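Local coordinates for protein OR486 (Synthetic construct, PDB 4R80) that is a de novo designed protein with no known natural function, built to fold a curved antiparallel beta sheet against a helix in the cystatin fold, at residues Lys52-Glu58 with Arg70-Gly76. Numbering follows the deposited sequence.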
ATOM      1  N   LYS A  52       9.190 -12.853  -5.945  1.00 36.49           N
ATOM      2  CA  LYS A  52       9.243 -11.469  -5.495  1.00 29.94           C
ATOM      3  C   LYS A  52       8.182 -10.637  -6.206  1.00 25.15           C
ATOM      4  O   LYS A  52       8.225 -10.468  -7.425  1.00 28.61           O
ATOM      5  CB  LYS A  52      10.635 -10.891  -5.758  1.00 24.90           C
ATOM      6  CG  LYS A  52      10.771  -9.401  -5.498  1.00 31.35           C
ATOM      7  CD  LYS A  52      12.185  -8.930  -5.804  1.00 47.01           C
ATOM      8  CE  LYS A  52      12.222  -7.441  -6.104  1.00 45.60           C
ATOM      9  NZ  LYS A  52      11.494  -7.122  -7.363  1.00 42.91           N
ATOM     10  N   THR A  53       7.228 -10.124  -5.438  1.00 24.48           N
ATOM     11  CA  THR A  53       6.110  -9.372  -5.998  1.00 23.99           C
ATOM     12  C   THR A  53       6.124  -7.912  -5.556  1.00 20.36           C
ATOM     13  O   THR A  53       6.035  -7.615  -4.365  1.00 13.58           O
ATOM     14  CB  THR A  53       4.752 -10.004  -5.634  1.00 20.39           C
ATOM     15  OG1 THR A  53       4.597 -10.022  -4.213  1.00 44.40           O
ATOM     16  CG2 THR A  53       4.667 -11.423  -6.160  1.00 16.52           C
ATOM     17  N   ASN A  54       6.237  -7.007  -6.521  1.00 18.31           N
ATOM     18  CA  ASN A  54       6.183  -5.578  -6.244  1.00 19.32           C
ATOM     19  C   ASN A  54       4.750  -5.073  -6.332  1.00 17.83           C
ATOM     20  O   ASN A  54       4.079  -5.260  -7.346  1.00 18.42           O
ATOM     21  CB  ASN A  54       7.070  -4.808  -7.223  1.00 25.04           C
ATOM     22  CG  ASN A  54       8.542  -5.117  -7.043  1.00 27.71           C
ATOM     23  OD1 ASN A  54       8.977  -5.517  -5.962  1.00 38.79           O
ATOM     24  ND2 ASN A  54       9.319  -4.936  -8.103  1.00 41.33           N
ATOM     25  N   ILE A  55       4.284  -4.431  -5.267  1.00 19.57           N
ATOM     26  CA  ILE A  55       2.903  -3.972  -5.209  1.00 19.31           C
ATOM     27  C   ILE A  55       2.801  -2.460  -5.044  1.00 16.70           C
ATOM     28  O   ILE A  55       3.444  -1.874  -4.174  1.00 13.45           O
ATOM     29  CB  ILE A  55       2.149  -4.634  -4.039  1.00 18.24           C
ATOM     30  CG1 ILE A  55       2.346  -6.151  -4.064  1.00 21.04           C
ATOM     31  CG2 ILE A  55       0.673  -4.264  -4.075  1.00 24.52           C
ATOM     32  CD1 ILE A  55       1.558  -6.889  -3.007  1.00 28.71           C
ATOM     33  N   THR A  56       2.000  -1.836  -5.901  1.00 16.56           N
ATOM     34  CA  THR A  56       1.691  -0.418  -5.779  1.00 15.14           C
ATOM     35  C   THR A  56       0.197  -0.224  -5.545  1.00 15.85           C
ATOM     36  O   THR A  56      -0.621  -0.591  -6.386  1.00 10.97           O
ATOM     37  CB  THR A  56       2.110   0.360  -7.038  1.00 21.11           C
ATOM     38  OG1 THR A  56       3.526   0.252  -7.224  1.00 24.13           O
ATOM     39  CG2 THR A  56       1.730   1.827  -6.907  1.00 23.67           C
ATOM     40  N   VAL A  57      -0.155   0.340  -4.395  1.00 16.43           N
ATOM     41  CA  VAL A  57      -1.552   0.618  -4.074  1.00 16.62           C
ATOM     42  C   VAL A  57      -1.825   2.114  -3.937  1.00 16.35           C
ATOM     43  O   VAL A  57      -1.158   2.814  -3.173  1.00 22.74           O
ATOM     44  CB  VAL A  57      -2.002  -0.120  -2.805  1.00  9.42           C
ATOM     45  CG1 VAL A  57      -0.939  -0.014  -1.762  1.00 26.38           C
ATOM     46  CG2 VAL A  57      -3.319   0.442  -2.293  1.00  8.90           C
ATOM     47  N   GLU A  58      -2.798   2.601  -4.700  1.00 13.21           N
ATOM     48  CA  GLU A  58      -3.219   3.994  -4.627  1.00 13.55           C
ATOM     49  C   GLU A  58      -4.344   4.208  -3.615  1.00 18.59           C
ATOM     50  O   GLU A  58      -5.445   3.685  -3.780  1.00 10.69           O
ATOM     51  CB  GLU A  58      -3.640   4.499  -6.005  1.00 11.82           C
ATOM     52  CG  GLU A  58      -2.532   4.441  -7.035  1.00 36.10           C
ATOM     53  CD  GLU A  58      -2.974   4.951  -8.390  1.00 55.85           C
ATOM     54  OE1 GLU A  58      -4.161   5.315  -8.530  1.00 66.05           O
ATOM     55  OE2 GLU A  58      -2.135   4.986  -9.314  1.00 54.59           O
ATOM     56  N   ARG A  70      -6.780   1.799  -6.419  1.00 20.53           N
ATOM     57  CA  ARG A  70      -6.051   1.048  -7.441  1.00 23.00           C
ATOM     58  C   ARG A  70      -4.934   0.188  -6.844  1.00 17.98           C
ATOM     59  O   ARG A  70      -4.178   0.641  -5.984  1.00 20.35           O
ATOM     60  CB  ARG A  70      -5.489   1.989  -8.512  1.00 27.52           C
ATOM     61  CG  ARG A  70      -6.536   2.555  -9.468  1.00 35.85           C
ATOM     62  CD  ARG A  70      -5.914   3.478 -10.501  1.00 45.34           C
ATOM     63  NE  ARG A  70      -4.922   2.788 -11.319  1.00 47.72           N
ATOM     64  CZ  ARG A  70      -5.162   2.302 -12.534  1.00 63.53           C
ATOM     65  NH1 ARG A  70      -6.364   2.435 -13.078  1.00 60.29           N
ATOM     66  NH2 ARG A  70      -4.195   1.689 -13.204  1.00 48.64           N
ATOM     67  N   ILE A  71      -4.842  -1.056  -7.308  1.00 20.30           N
ATOM     68  CA  ILE A  71      -3.799  -1.978  -6.865  1.00 22.11           C
ATOM     69  C   ILE A  71      -3.080  -2.600  -8.057  1.00 18.50           C
ATOM     70  O   ILE A  71      -3.713  -3.191  -8.931  1.00 21.08           O
ATOM     71  CB  ILE A  71      -4.381  -3.118  -6.006  1.00 22.15           C
ATOM     72  CG1 ILE A  71      -5.142  -2.557  -4.804  1.00 14.90           C
ATOM     73  CG2 ILE A  71      -3.277  -4.060  -5.548  1.00 25.61           C
ATOM     74  CD1 ILE A  71      -5.792  -3.618  -3.951  1.00 22.34           C
ATOM     75  N   THR A  72      -1.758  -2.466  -8.091  1.00 15.96           N
ATOM     76  CA  THR A  72      -0.967  -3.035  -9.178  1.00 14.44           C
ATOM     77  C   THR A  72       0.110  -3.999  -8.681  1.00 15.22           C
ATOM     78  O   THR A  72       0.988  -3.618  -7.907  1.00 15.18           O
ATOM     79  CB  THR A  72      -0.303  -1.932 -10.026  1.00 13.44           C
ATOM     80  OG1 THR A  72      -1.312  -1.070 -10.569  1.00 20.27           O
ATOM     81  CG2 THR A  72       0.501  -2.542 -11.163  1.00 23.87           C
ATOM     82  N   GLU A  73       0.032  -5.249  -9.129  1.00 16.84           N
ATOM     83  CA  GLU A  73       1.001  -6.274  -8.744  1.00 11.58           C
ATOM     84  C   GLU A  73       1.805  -6.805  -9.926  1.00 13.92           C
ATOM     85  O   GLU A  73       1.278  -7.007 -11.014  1.00 15.38           O
ATOM     86  CB  GLU A  73       0.332  -7.436  -8.005  1.00 14.54           C
ATOM     87  CG  GLU A  73       0.037  -7.158  -6.545  1.00 28.90           C
ATOM     88  CD  GLU A  73      -0.543  -8.361  -5.830  1.00 38.78           C
ATOM     89  OE1 GLU A  73      -1.658  -8.249  -5.278  1.00 44.82           O
ATOM     90  OE2 GLU A  73       0.127  -9.416  -5.800  1.00 36.73           O
ATOM     91  N   THR A  74       3.096  -7.029  -9.692  1.00 10.37           N
ATOM     92  CA  THR A  74       3.980  -7.622 -10.685  1.00 20.91           C
ATOM     93  C   THR A  74       4.826  -8.707 -10.031  1.00 20.77           C
ATOM     94  O   THR A  74       5.529  -8.451  -9.054  1.00 25.10           O
ATOM     95  CB  THR A  74       4.904  -6.576 -11.327  1.00 20.08           C
ATOM     96  OG1 THR A  74       5.614  -5.869 -10.302  1.00 21.20           O
ATOM     97  CG2 THR A  74       4.100  -5.589 -12.152  1.00 21.01           C
ATOM     98  N   VAL A  75       4.756  -9.917 -10.574  1.00 15.84           N
ATOM     99  CA  VAL A  75       5.466 -11.049  -9.998  1.00 22.49           C
ATOM    100  C   VAL A  75       6.704 -11.384 -10.817  1.00 23.90           C
ATOM    101  O   VAL A  75       6.636 -11.517 -12.038  1.00 31.44           O
ATOM    102  CB  VAL A  75       4.565 -12.297  -9.964  1.00 27.14           C
ATOM    103  CG1 VAL A  75       5.211 -13.401  -9.139  1.00 29.33           C
ATOM    104  CG2 VAL A  75       3.187 -11.946  -9.420  1.00 14.18           C
ATOM    105  N   GLY A  76       7.837 -11.520 -10.135  1.00 20.41           N
ATOM    106  CA  GLY A  76       9.095 -11.817 -10.795  1.00 27.86           C
ATOM    107  C   GLY A  76       9.802 -13.017 -10.199  1.00 30.80           C
ATOM    108  O   GLY A  76       9.210 -13.775  -9.427  1.00 28.94           O
TER
HETATM  109  O   HOH W   1      -1.660   0.784  -8.306  1.00 33.79           O
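The side chain of Ile55 packs beside that of Glu73, its non-hydrogen-bonded partner, with Ile55 CG1 3.5 Å from Glu73 CG, while its CG2 reaches diagonally to CG2 of Ile71 at 4.2 Å. On the same face Val57 CG2 comes within 4.3 Å of Ile71 CG1, and Thr53 CG2 meets Val75 CG1 at 3.6 Å. Segments 52-58 and 70-76 run antiparallel, at 173°, and the backbones are joined in regular register: Thr56 N donates to Thr72 O at 2.9 Å and Thr72 N returns a bond to Thr56 O at 2.8 Å, a reciprocal pair repeated between Asn54 and Thr74. CA-H...O contacts such as Ile55 CA to Thr72 O, 3.3 Å, lie between these bonds. The other face is polar. Water 1 bridges Thr56 O and Thr72 OG1, and Glu58 OE1 makes a long salt bridge to Arg70 NE at 3.8 Å. In this hairpin the buried Ile55 and Val57, with Ile71, form an apolar patch against helix 4-22, touching Ile19, Ala15 and Lys18 respectively, as in the helix-on-sheet cystatin fold; strand 39-48 pairs along the far edge of 51-62, and 65-76 is one of the sheet's two outer strands.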